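Local structure of flagellar hook-associated protein (Burkholderia pseudomallei, 4UT1) at residues 114-119 / 145-150; 311-316 / 583-588; 380-385 / 403-408; 464-469 / 570-575. The protein is the hook-associated protein FlgK, which probably serves as a structural component of the junction between the flagellar hook and the filament. All blocks are in the same frame, centred on the assembly; numbering follows the deposited sequence.

Contact 1 of 4, residues 114-119 / 145-150; sequences ATAITN and QTLASQ. With EDO (1,2-ethanediol), chain C.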
loop_
_atom_site.group_PDB
_atom_site.type_symbol
_atom_site.label_atom_id
_atom_site.label_comp_id
_atom_site.label_asym_id
_atom_site.label_seq_id
_atom_site.Cartn_x
_atom_site.Cartn_y
_atom_site.Cartn_z
ATOM N N ALA A 114 2.649 12.518 8.488
ATOM C CA ALA A 114 1.532 13.382 8.091
ATOM C C ALA A 114 1.974 14.846 8.076
ATOM O O ALA A 114 1.612 15.618 7.175
ATOM C CB ALA A 114 0.343 13.192 9.022
ATOM N N THR A 115 2.774 15.228 9.059
ATOM C CA THR A 115 3.276 16.593 9.113
ATOM C C THR A 115 4.254 16.862 7.972
ATOM O O THR A 115 4.217 17.928 7.376
ATOM C CB THR A 115 3.962 16.902 10.455
ATOM O OG1 THR A 115 2.969 16.951 11.485
ATOM C CG2 THR A 115 4.660 18.244 10.383
ATOM N N ALA A 116 5.124 15.897 7.680
ATOM C CA ALA A 116 6.082 16.049 6.582
ATOM C C ALA A 116 5.348 16.221 5.248
ATOM O O ALA A 116 5.768 17.002 4.396
ATOM C CB ALA A 116 7.028 14.856 6.513
ATOM N N ILE A 117 4.258 15.485 5.065
ATOM C CA ILE A 117 3.477 15.607 3.829
ATOM C C ILE A 117 2.855 17.005 3.732
ATOM O O ILE A 117 2.996 17.692 2.710
ATOM C CB ILE A 117 2.383 14.531 3.745
ATOM C CG1 ILE A 117 3.017 13.158 3.565
ATOM C CG2 ILE A 117 1.471 14.776 2.553
ATOM C CD1 ILE A 117 2.012 12.023 3.586
ATOM N N THR A 118 2.180 17.432 4.796
ATOM C CA THR A 118 1.577 18.771 4.829
ATOM C C THR A 118 2.598 19.862 4.516
ATOM O O THR A 118 2.322 20.785 3.737
ATOM C CB THR A 118 0.946 19.074 6.206
ATOM O OG1 THR A 118 -0.067 18.102 6.488
ATOM C CG2 THR A 118 0.330 20.471 6.221
ATOM N N ASN A 119 3.769 19.752 5.131
ATOM C CA ASN A 119 4.833 20.734 4.957
ATOM C C ASN A 119 5.381 20.769 3.532
ATOM O O ASN A 119 5.740 21.832 3.016
ATOM C CB ASN A 119 5.965 20.464 5.957
ATOM C CG ASN A 119 5.605 20.899 7.368
ATOM O OD1 ASN A 119 4.619 21.598 7.567
ATOM N ND2 ASN A 119 6.406 20.491 8.353
ATOM N N GLN A 145 13.181 16.070 1.130
ATOM C CA GLN A 145 14.217 15.208 1.705
ATOM C C GLN A 145 13.835 14.756 3.106
ATOM O O GLN A 145 14.097 13.615 3.496
ATOM C CB GLN A 145 15.573 15.925 1.708
ATOM C CG GLN A 145 16.176 16.027 0.297
ATOM C CD GLN A 145 17.395 16.927 0.208
ATOM O OE1 GLN A 145 17.593 17.815 1.040
ATOM N NE2 GLN A 145 18.222 16.704 -0.813
ATOM N N THR A 146 13.208 15.654 3.852
ATOM C CA THR A 146 12.689 15.358 5.177
ATOM C C THR A 146 11.647 14.248 5.138
ATOM O O THR A 146 11.706 13.280 5.911
ATOM C CB THR A 146 12.099 16.625 5.807
ATOM O OG1 THR A 146 13.179 17.487 6.183
ATOM C CG2 THR A 146 11.261 16.306 7.036
ATOM N N LEU A 147 10.711 14.375 4.207
ATOM C CA LEU A 147 9.706 13.350 4.015
ATOM C C LEU A 147 10.332 12.016 3.615
ATOM O O LEU A 147 9.973 10.964 4.152
ATOM C CB LEU A 147 8.695 13.810 2.949
ATOM C CG LEU A 147 7.679 12.758 2.514
ATOM C CD1 LEU A 147 6.797 12.348 3.671
ATOM C CD2 LEU A 147 6.829 13.330 1.359
ATOM N N ALA A 148 11.282 12.054 2.686
ATOM C CA ALA A 148 11.901 10.818 2.199
ATOM C C ALA A 148 12.645 10.130 3.330
ATOM O O ALA A 148 12.608 8.907 3.469
ATOM C CB ALA A 148 12.853 11.106 1.039
ATOM N N SER A 149 13.318 10.923 4.151
ATOM C CA SER A 149 14.048 10.360 5.278
ATOM C C SER A 149 13.129 9.572 6.187
ATOM O O SER A 149 13.488 8.484 6.658
ATOM C CB SER A 149 14.745 11.471 6.078
ATOM O OG SER A 149 15.876 11.923 5.365
ATOM N N GLN A 150 11.949 10.122 6.447
ATOM C CA GLN A 150 11.020 9.480 7.370
ATOM C C GLN A 150 10.413 8.221 6.768
ATOM O O GLN A 150 10.280 7.185 7.447
ATOM C CB GLN A 150 9.934 10.462 7.787
ATOM C CG GLN A 150 10.457 11.524 8.731
ATOM C CD GLN A 150 9.484 12.656 8.932
ATOM O OE1 GLN A 150 8.322 12.442 9.270
ATOM N NE2 GLN A 150 9.948 13.870 8.708
HETATM C C1 EDO C . 10.875 20.147 7.166
HETATM O O1 EDO C . 11.779 20.366 6.071
HETATM C C2 EDO C . 9.448 20.005 6.635
HETATM O O2 EDO C . 8.861 18.749 7.013
#
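Ala116 and Leu147 meet where helix 113-129 runs against helix 134-193, and the methyl CB of Ala116 lies 3.8 Å from Leu147 CD1. The same CD1 branch also reaches Ile117, whose CG1 is 3.9 Å away, so one leucine methyl is shared by two successive residues of the facing helix. Leu147 manages this because its CG stands opposite the backbone N (chi1 173°), which carries the branch across the interface. The packing of Ala116 and Ile117 on Leu147 is apolar, and no hydrogen bond joins the two segments. On another flank of Ala116, the amide end of Gln150 lies against the methyl, with NE2 3.8 Å from Ala116 CB. Its chain is extended beyond CG, which is how an amide one helical turn past Leu147 can lie alongside the alanine. Farther along, a 1,2-ethanediol, probably from the crystallisation liquor, sits between Thr146 and Asn119; Asn119 ND2 gives its O2 a weak hydrogen bond of 3.3 Å. Behind the first shell, Ala114 rests on Tyr597 and Thr118 on Thr594, both of helix 593-630, while Ala148 touches Phe434 and Leu436. The axes of the short segments come within 9.0 Å, with 157° between their N-to-C directions. This is nearly antiparallel helix packing inside the helical domain of FlgK, between consecutive helices of its bundle.

Contact 2 of 4, residues 311-316 / 583-588; sequences AVSFAS and SKTMNN
Ser313 OG is the polar centre of this contact: it accepts the hydroxyl proton of Thr585 OG1 over 3.0 Å and is itself hydrogen-bonded to the backbone oxygen of Thr364, with a weak further bond to Gln317 NE2. A buried serine hydroxyl is thus used by several partners, and it connects a helix to two loops. On the serine, OG points opposite the backbone N (chi1 -177°), out from helix 287-322 toward the 583-588 loop. Thr585 answers with its hydroxyl, and its CB comes to 3.6 Å from Ser313 OG. Met586 adds the apolar half of the contact. Its CB does not aim at the helix, but the chain bends at chi2 and chi3 (-53° and -63°) and brings the sulfur round, leaving SD 3.7 Å from Ser313 CB. Hydroxyl and thioether therefore meet the same serine, the threonine oxygen bonding to OG and the sulfur touching both CB and OG. The backbone that presents them is irregular: Thr585 and Met586 both face Thr591, forming a classic beta bulge. The loop bridges helix 572-579 and helix 593-630. Leu593 of the latter touches Ser313 and Thr585, Met586 also packs on Ala309, Leu310 and Ala596, and Phe314 of helix 287-322 packs on Leu147 of helix 134-193.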
loop_
_atom_site.group_PDB
_atom_site.type_symbol
_atom_site.label_atom_id
_atom_site.label_comp_id
_atom_site.label_asym_id
_atom_site.label_seq_id
_atom_site.Cartn_x
_atom_site.Cartn_y
_atom_site.Cartn_z
ATOM N N ALA A 311 2.940 6.387 0.370
ATOM C CA ALA A 311 4.135 6.759 -0.392
ATOM C C ALA A 311 3.888 6.690 -1.905
ATOM O O ALA A 311 4.251 7.615 -2.647
ATOM C CB ALA A 311 5.317 5.864 -0.003
ATOM N N VAL A 312 3.268 5.604 -2.356
ATOM C CA VAL A 312 3.008 5.414 -3.767
ATOM C C VAL A 312 2.038 6.481 -4.265
ATOM O O VAL A 312 2.277 7.103 -5.276
ATOM C CB VAL A 312 2.439 4.019 -4.078
ATOM C CG1 VAL A 312 1.940 3.955 -5.525
ATOM C CG2 VAL A 312 3.484 2.942 -3.826
ATOM N N SER A 313 0.947 6.684 -3.544
ATOM C CA SER A 313 -0.036 7.657 -3.978
ATOM C C SER A 313 0.570 9.058 -4.003
ATOM O O SER A 313 0.329 9.813 -4.929
ATOM C CB SER A 313 -1.268 7.635 -3.073
ATOM O OG SER A 313 -2.240 8.542 -3.564
ATOM N N PHE A 314 1.348 9.403 -2.975
ATOM C CA PHE A 314 2.007 10.704 -2.927
ATOM C C PHE A 314 2.931 10.912 -4.133
ATOM O O PHE A 314 2.819 11.900 -4.845
ATOM C CB PHE A 314 2.805 10.858 -1.614
ATOM C CG PHE A 314 3.768 12.022 -1.618
ATOM C CD1 PHE A 314 5.063 11.871 -2.101
ATOM C CD2 PHE A 314 3.380 13.270 -1.139
ATOM C CE1 PHE A 314 5.948 12.933 -2.104
ATOM C CE2 PHE A 314 4.270 14.339 -1.133
ATOM C CZ PHE A 314 5.550 14.174 -1.622
ATOM N N ALA A 315 3.850 9.978 -4.346
ATOM C CA ALA A 315 4.779 10.064 -5.466
ATOM C C ALA A 315 4.042 10.148 -6.805
ATOM O O ALA A 315 4.375 10.978 -7.646
ATOM C CB ALA A 315 5.735 8.872 -5.454
ATOM N N SER A 316 3.033 9.303 -6.989
ATOM C CA SER A 316 2.314 9.254 -8.246
ATOM C C SER A 316 1.599 10.577 -8.525
ATOM O O SER A 316 1.656 11.096 -9.632
ATOM C CB SER A 316 1.310 8.101 -8.249
ATOM O OG SER A 316 1.982 6.850 -8.272
ATOM N N SER A 583 -6.538 16.413 -2.175
ATOM C CA SER A 583 -7.055 15.388 -3.068
ATOM C C SER A 583 -7.468 14.115 -2.332
ATOM O O SER A 583 -6.740 13.625 -1.467
ATOM C CB SER A 583 -6.007 15.043 -4.129
ATOM O OG SER A 583 -6.417 13.915 -4.873
ATOM N N LYS A 584 -8.619 13.555 -2.689
ATOM C CA LYS A 584 -9.062 12.324 -2.038
ATOM C C LYS A 584 -8.731 11.081 -2.864
ATOM O O LYS A 584 -9.546 10.603 -3.659
ATOM C CB LYS A 584 -10.558 12.399 -1.746
ATOM C CG LYS A 584 -10.918 13.554 -0.827
ATOM C CD LYS A 584 -12.377 13.508 -0.406
ATOM C CE LYS A 584 -12.766 14.766 0.350
ATOM N NZ LYS A 584 -14.170 14.715 0.834
ATOM N N THR A 585 -7.537 10.537 -2.641
ATOM C CA THR A 585 -7.018 9.465 -3.478
ATOM C C THR A 585 -7.040 8.105 -2.802
ATOM O O THR A 585 -6.795 7.080 -3.446
ATOM C CB THR A 585 -5.574 9.770 -3.913
ATOM O OG1 THR A 585 -4.749 9.945 -2.749
ATOM C CG2 THR A 585 -5.540 11.036 -4.765
ATOM N N MET A 586 -7.326 8.101 -1.503
ATOM C CA MET A 586 -7.270 6.885 -0.712
ATOM C C MET A 586 -8.660 6.415 -0.308
ATOM O O MET A 586 -9.610 7.209 -0.270
ATOM C CB MET A 586 -6.398 7.098 0.534
ATOM C CG MET A 586 -4.967 7.554 0.220
ATOM S SD MET A 586 -4.129 6.477 -0.968
ATOM C CE MET A 586 -4.074 4.932 -0.061
ATOM N N ASN A 587 -8.758 5.122 -0.003
ATOM C CA ASN A 587 -10.008 4.499 0.421
ATOM C C ASN A 587 -11.129 4.784 -0.569
ATOM O O ASN A 587 -12.176 5.318 -0.201
ATOM C CB ASN A 587 -10.409 4.976 1.821
ATOM C CG ASN A 587 -9.340 4.701 2.866
ATOM O OD1 ASN A 587 -9.043 5.551 3.707
ATOM N ND2 ASN A 587 -8.752 3.512 2.816
ATOM N N ASN A 588 -10.884 4.434 -1.828
ATOM C CA ASN A 588 -11.856 4.614 -2.904
ATOM C C ASN A 588 -12.298 6.064 -3.095
ATOM O O ASN A 588 -13.492 6.354 -3.202
ATOM C CB ASN A 588 -13.074 3.725 -2.657
ATOM C CG ASN A 588 -12.720 2.252 -2.637
ATOM O OD1 ASN A 588 -11.684 1.857 -2.102
ATOM N ND2 ASN A 588 -13.576 1.433 -3.233
#

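Contact 3 of 4, residues 380-385 / 403-408; sequences YTLTDR and MTIGGL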
loop_
_atom_site.group_PDB
_atom_site.type_symbol
_atom_site.label_atom_id
_atom_site.label_comp_id
_atom_site.label_asym_id
_atom_site.label_seq_id
_atom_site.Cartn_x
_atom_site.Cartn_y
_atom_site.Cartn_z
ATOM N N TYR A 380 -8.247 -17.409 -12.348
ATOM C CA TYR A 380 -7.343 -16.774 -11.408
ATOM C C TYR A 380 -8.153 -16.152 -10.299
ATOM O O TYR A 380 -9.175 -15.521 -10.549
ATOM C CB TYR A 380 -6.512 -15.697 -12.099
ATOM C CG TYR A 380 -5.655 -16.196 -13.231
ATOM C CD1 TYR A 380 -6.193 -16.408 -14.506
ATOM C CD2 TYR A 380 -4.314 -16.445 -13.043
ATOM C CE1 TYR A 380 -5.400 -16.878 -15.551
ATOM C CE2 TYR A 380 -3.514 -16.896 -14.072
ATOM C CZ TYR A 380 -4.060 -17.110 -15.330
ATOM O OH TYR A 380 -3.246 -17.563 -16.352
ATOM N N THR A 381 -7.682 -16.285 -9.069
ATOM C CA THR A 381 -8.338 -15.616 -7.966
ATOM C C THR A 381 -7.314 -14.759 -7.236
ATOM O O THR A 381 -6.198 -15.196 -7.031
ATOM C CB THR A 381 -8.962 -16.623 -6.996
ATOM O OG1 THR A 381 -9.867 -17.477 -7.711
ATOM C CG2 THR A 381 -9.698 -15.910 -5.875
ATOM N N LEU A 382 -7.701 -13.537 -6.893
ATOM C CA LEU A 382 -6.892 -12.671 -6.044
ATOM C C LEU A 382 -7.482 -12.691 -4.651
ATOM O O LEU A 382 -8.639 -12.316 -4.453
ATOM C CB LEU A 382 -6.853 -11.237 -6.593
ATOM C CG LEU A 382 -5.805 -10.326 -5.942
ATOM C CD1 LEU A 382 -4.425 -10.665 -6.472
ATOM C CD2 LEU A 382 -6.124 -8.858 -6.183
ATOM N N THR A 383 -6.683 -13.126 -3.682
ATOM C CA THR A 383 -7.113 -13.193 -2.299
ATOM C C THR A 383 -6.303 -12.233 -1.426
ATOM O O THR A 383 -5.089 -12.119 -1.578
ATOM C CB THR A 383 -6.969 -14.618 -1.754
ATOM O OG1 THR A 383 -7.693 -15.520 -2.610
ATOM C CG2 THR A 383 -7.519 -14.705 -0.353
ATOM N N ASP A 384 -6.998 -11.531 -0.541
ATOM C CA ASP A 384 -6.363 -10.667 0.455
ATOM C C ASP A 384 -5.710 -11.544 1.523
ATOM O O ASP A 384 -6.387 -12.349 2.165
ATOM C CB ASP A 384 -7.406 -9.719 1.060
ATOM C CG ASP A 384 -6.799 -8.680 1.972
ATOM O OD1 ASP A 384 -6.035 -9.055 2.877
ATOM O OD2 ASP A 384 -7.110 -7.489 1.793
ATOM N N ARG A 385 -4.398 -11.395 1.708
ATOM C CA ARG A 385 -3.644 -12.287 2.590
ATOM C C ARG A 385 -3.895 -12.035 4.080
ATOM O O ARG A 385 -3.648 -12.907 4.905
ATOM C CB ARG A 385 -2.144 -12.177 2.289
ATOM C CG ARG A 385 -1.689 -13.000 1.085
ATOM C CD ARG A 385 -0.252 -12.681 0.678
ATOM N NE ARG A 385 0.738 -12.858 1.752
ATOM C CZ ARG A 385 1.351 -14.000 2.062
ATOM N NH1 ARG A 385 1.065 -15.134 1.423
ATOM N NH2 ARG A 385 2.246 -14.016 3.049
ATOM N N MET A 403 -4.589 -9.637 -16.986
ATOM C CA MET A 403 -5.877 -9.400 -16.344
ATOM C C MET A 403 -5.817 -8.218 -15.379
ATOM O O MET A 403 -4.738 -7.778 -14.974
ATOM C CB MET A 403 -6.350 -10.653 -15.605
ATOM C CG MET A 403 -5.655 -10.899 -14.276
ATOM S SD MET A 403 -5.587 -12.654 -13.867
ATOM C CE MET A 403 -4.285 -13.161 -14.967
ATOM N N THR A 404 -6.989 -7.696 -15.031
ATOM C CA THR A 404 -7.095 -6.611 -14.074
ATOM C C THR A 404 -8.051 -7.000 -12.954
ATOM O O THR A 404 -9.199 -7.354 -13.204
ATOM C CB THR A 404 -7.586 -5.303 -14.740
ATOM O OG1 THR A 404 -6.643 -4.897 -15.735
ATOM C CG2 THR A 404 -7.718 -4.192 -13.701
ATOM N N ILE A 405 -7.564 -6.947 -11.720
ATOM C CA ILE A 405 -8.381 -7.269 -10.558
ATOM C C ILE A 405 -8.082 -6.302 -9.432
ATOM O O ILE A 405 -6.927 -6.116 -9.095
ATOM C CB ILE A 405 -8.111 -8.695 -10.042
ATOM C CG1 ILE A 405 -8.335 -9.727 -11.150
ATOM C CG2 ILE A 405 -8.970 -8.992 -8.818
ATOM C CD1 ILE A 405 -7.890 -11.134 -10.769
ATOM N N GLY A 406 -9.116 -5.697 -8.860
ATOM C CA GLY A 406 -8.982 -4.926 -7.633
ATOM C C GLY A 406 -7.942 -3.818 -7.612
ATOM O O GLY A 406 -7.337 -3.541 -6.566
ATOM N N GLY A 407 -7.731 -3.178 -8.758
ATOM C CA GLY A 407 -6.826 -2.039 -8.834
ATOM C C GLY A 407 -5.459 -2.396 -9.379
ATOM O O GLY A 407 -4.592 -1.530 -9.530
ATOM N N LEU A 408 -5.266 -3.682 -9.666
ATOM C CA LEU A 408 -3.989 -4.195 -10.147
ATOM C C LEU A 408 -4.050 -4.727 -11.569
ATOM O O LEU A 408 -5.005 -5.403 -11.947
ATOM C CB LEU A 408 -3.495 -5.323 -9.243
ATOM C CG LEU A 408 -3.279 -4.972 -7.779
ATOM C CD1 LEU A 408 -2.890 -6.235 -7.015
ATOM C CD2 LEU A 408 -2.198 -3.888 -7.676
#
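Two antiparallel sheets of the D2-like domain face each other here, and Tyr380 and Met403 join them through a Met-aromatic contact. The two side chains run roughly perpendicular. Met403 CE stands over the centre of the Tyr380 ring, 3.6 Å from the centroid and only 5° off the ring normal, so the methyl makes a CH-pi contact with the face. The sulfur approaches obliquely, 31° off that normal and nearer the root of the ring. Met403 can lay its end across the ring because its chain bends at chi3 (76°). Two residues on along both strands, Leu382 and Ile405 lie side by side, pointing opposite ways, with Leu382 CB 3.8 Å from Ile405 CG2. No hydrogen bond passes between the segments; Leu382 instead bonds through its backbone to Val391 and Gly392 in its own sheet. Around the tyrosine, Leu412, Pro396, Pro401 and Pro416 add to the packing, and the Tyr375 ring meets it at a slant. A type I' turn, Ile405 to Leu408, reverses the chain through two glycines with positive phi. It returns Leu408 to the interface, where its CD1 lies 4.2 Å from Leu382 CD2.

Contact 4 of 4, residues 464-469 / 570-575; sequences ISQGSV and DGRNAL. With EDO (1,2-ethanediol), chain J; EDO (1,2-ethanediol), chain N.
An Asx turn at the start of helix 572-579 sets up this surface contact: Asp570 OD1 accepts from Arg572 N over 2.9 Å, just ahead of the first helical turn, with Gly571 at the N-cap. The other carboxylate oxygen, OD2, holds the arginine side chain. Arg572 NE reaches it over 2.7 Å, nearly straight, on the syn side and in the guanidinium plane, and NH2 meets the same oxygen from well above the carboxylate plane. This salt bridge should restrain rotation of the guanidinium, which is turned toward the 464-469 segment of the D3 domain by a bend at chi3 (-82°). There, Gln466 CB lies 3.6 Å above one face, offset toward the rim, while Gly467 O sits at the edge. The Gln466 amide and Arg572 guanidinium planes are 46° apart. Arg572 NH2 also bonds to Val450 O, and Asp570 OD1 to Ser448 N, so both partners have further support from the chain around strand 450-454. A water links Asp570 OD2 to Gln466 NE2, and a 1,2-ethanediol, probably from the crystallisation liquor, donates to Gln466 OE1. Directly between the segments, the hydrogen bond from Arg572 NH1 to Gly467 O is 2.9 Å long but weak, bent to 124° at the hydrogen.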
loop_
_atom_site.group_PDB
_atom_site.type_symbol
_atom_site.label_atom_id
_atom_site.label_comp_id
_atom_site.label_asym_id
_atom_site.label_seq_id
_atom_site.Cartn_x
_atom_site.Cartn_y
_atom_site.Cartn_z
ATOM N N ILE A 464 -10.997 36.187 -20.548
ATOM C CA ILE A 464 -10.675 34.770 -20.665
ATOM C C ILE A 464 -9.751 34.374 -19.508
ATOM O O ILE A 464 -8.941 35.185 -19.050
ATOM C CB ILE A 464 -10.030 34.445 -22.029
ATOM C CG1 ILE A 464 -9.966 32.923 -22.272
ATOM C CG2 ILE A 464 -8.656 35.100 -22.176
ATOM C CD1 ILE A 464 -9.705 32.571 -23.737
ATOM N N SER A 465 -9.887 33.144 -19.023
ATOM C CA SER A 465 -8.993 32.660 -17.971
ATOM C C SER A 465 -7.596 32.443 -18.555
ATOM O O SER A 465 -7.403 32.540 -19.757
ATOM C CB SER A 465 -9.540 31.378 -17.338
ATOM O OG SER A 465 -9.564 30.301 -18.262
ATOM N N GLN A 466 -6.608 32.150 -17.714
ATOM C CA GLN A 466 -5.252 32.042 -18.227
ATOM C C GLN A 466 -5.011 30.674 -18.841
ATOM O O GLN A 466 -4.032 30.459 -19.556
ATOM C CB GLN A 466 -4.239 32.338 -17.106
ATOM C CG GLN A 466 -4.361 33.783 -16.616
ATOM C CD GLN A 466 -3.173 34.234 -15.792
ATOM O OE1 GLN A 466 -2.547 35.257 -16.090
ATOM N NE2 GLN A 466 -2.861 33.483 -14.748
ATOM N N GLY A 467 -5.923 29.756 -18.555
ATOM C CA GLY A 467 -5.919 28.445 -19.180
ATOM C C GLY A 467 -5.282 27.403 -18.292
ATOM O O GLY A 467 -4.590 27.737 -17.333
ATOM N N SER A 468 -5.529 26.138 -18.606
ATOM C CA SER A 468 -4.946 25.031 -17.860
ATOM C C SER A 468 -4.881 23.788 -18.743
ATOM O O SER A 468 -5.562 23.706 -19.767
ATOM C CB SER A 468 -5.757 24.745 -16.598
ATOM O OG SER A 468 -6.944 24.048 -16.929
ATOM N N VAL A 469 -4.064 22.815 -18.344
ATOM C CA VAL A 469 -3.930 21.584 -19.108
ATOM C C VAL A 469 -4.177 20.356 -18.232
ATOM O O VAL A 469 -4.074 20.414 -17.013
ATOM C CB VAL A 469 -2.531 21.462 -19.763
ATOM C CG1 VAL A 469 -2.290 22.622 -20.723
ATOM C CG2 VAL A 469 -1.441 21.408 -18.685
ATOM N N ASP A 570 5.677 32.209 -13.859
ATOM C CA ASP A 570 4.323 31.755 -13.600
ATOM C C ASP A 570 4.335 30.645 -12.548
ATOM O O ASP A 570 5.241 29.805 -12.536
ATOM C CB ASP A 570 3.682 31.272 -14.896
ATOM C CG ASP A 570 2.269 30.785 -14.700
ATOM O OD1 ASP A 570 2.104 29.632 -14.303
ATOM O OD2 ASP A 570 1.320 31.553 -14.942
ATOM N N GLY A 571 3.345 30.634 -11.658
ATOM C CA GLY A 571 3.306 29.604 -10.629
ATOM C C GLY A 571 2.009 28.827 -10.537
ATOM O O GLY A 571 1.710 28.240 -9.503
ATOM N N ARG A 572 1.232 28.820 -11.620
ATOM C CA ARG A 572 -0.045 28.122 -11.611
ATOM C C ARG A 572 0.107 26.627 -11.324
ATOM O O ARG A 572 -0.723 26.025 -10.630
ATOM C CB ARG A 572 -0.768 28.318 -12.943
ATOM C CG ARG A 572 -1.432 29.689 -13.062
ATOM C CD ARG A 572 -2.049 29.828 -14.437
ATOM N NE ARG A 572 -1.038 30.224 -15.403
ATOM C CZ ARG A 572 -1.109 30.004 -16.709
ATOM N NH1 ARG A 572 -2.144 29.344 -17.229
ATOM N NH2 ARG A 572 -0.121 30.418 -17.490
ATOM N N ASN A 573 1.160 26.019 -11.836
ATOM C CA ASN A 573 1.280 24.581 -11.588
ATOM C C ASN A 573 1.797 24.266 -10.193
ATOM O O ASN A 573 1.460 23.217 -9.633
ATOM C CB ASN A 573 2.169 23.894 -12.617
ATOM C CG ASN A 573 1.910 22.399 -12.661
ATOM O OD1 ASN A 573 0.773 21.972 -12.905
ATOM N ND2 ASN A 573 2.941 21.595 -12.376
ATOM N N ALA A 574 2.627 25.147 -9.646
ATOM C CA ALA A 574 3.066 24.992 -8.272
ATOM C C ALA A 574 1.847 25.104 -7.361
ATOM O O ALA A 574 1.718 24.360 -6.401
ATOM C CB ALA A 574 4.125 26.035 -7.904
ATOM N N LEU A 575 0.941 26.024 -7.684
ATOM C CA LEU A 575 -0.297 26.160 -6.928
ATOM C C LEU A 575 -1.087 24.853 -6.987
ATOM O O LEU A 575 -1.598 24.381 -5.969
ATOM C CB LEU A 575 -1.149 27.333 -7.453
ATOM C CG LEU A 575 -2.492 27.515 -6.729
ATOM C CD1 LEU A 575 -2.248 27.807 -5.271
ATOM C CD2 LEU A 575 -3.333 28.633 -7.344
HETATM C C1 EDO J . 1.100 34.240 -16.641
HETATM O O1 EDO J . -0.190 34.753 -17.029
HETATM C C2 EDO J . 1.870 33.822 -17.890
HETATM O O2 EDO J . 3.275 33.866 -17.635
HETATM C C1 EDO N . -3.704 21.556 -13.200
HETATM O O1 EDO N . -2.988 21.095 -14.350
HETATM C C2 EDO N . -3.831 23.072 -13.292
HETATM O O2 EDO N . -4.807 23.509 -12.344
HETATM O O HOH W 1 0.051 33.604 -13.877
#

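In the fold
Contacts 1 and 2 share the helical part of the molecule: their centres are about 15 Å apart, and they touch directly where Leu147 packs on Phe314. Contact 1 closes first along the chain. Contact 2 then ties helix 287-322 to the loop before helix 593-630, and contacts 3 and 4 fall in that order within the chain between its two segments. Contact 3 joins two sheets of the D2-like domain, its centre about 19 Å from that of contact 2. Contact 4 links the D3 domain to helix 572-579. The centres of contacts 3 and 4 are about 39 Å apart. The beta domains are thus excursions from a helical body, to which the chain returns with helix 572-579, before contact 2 is completed.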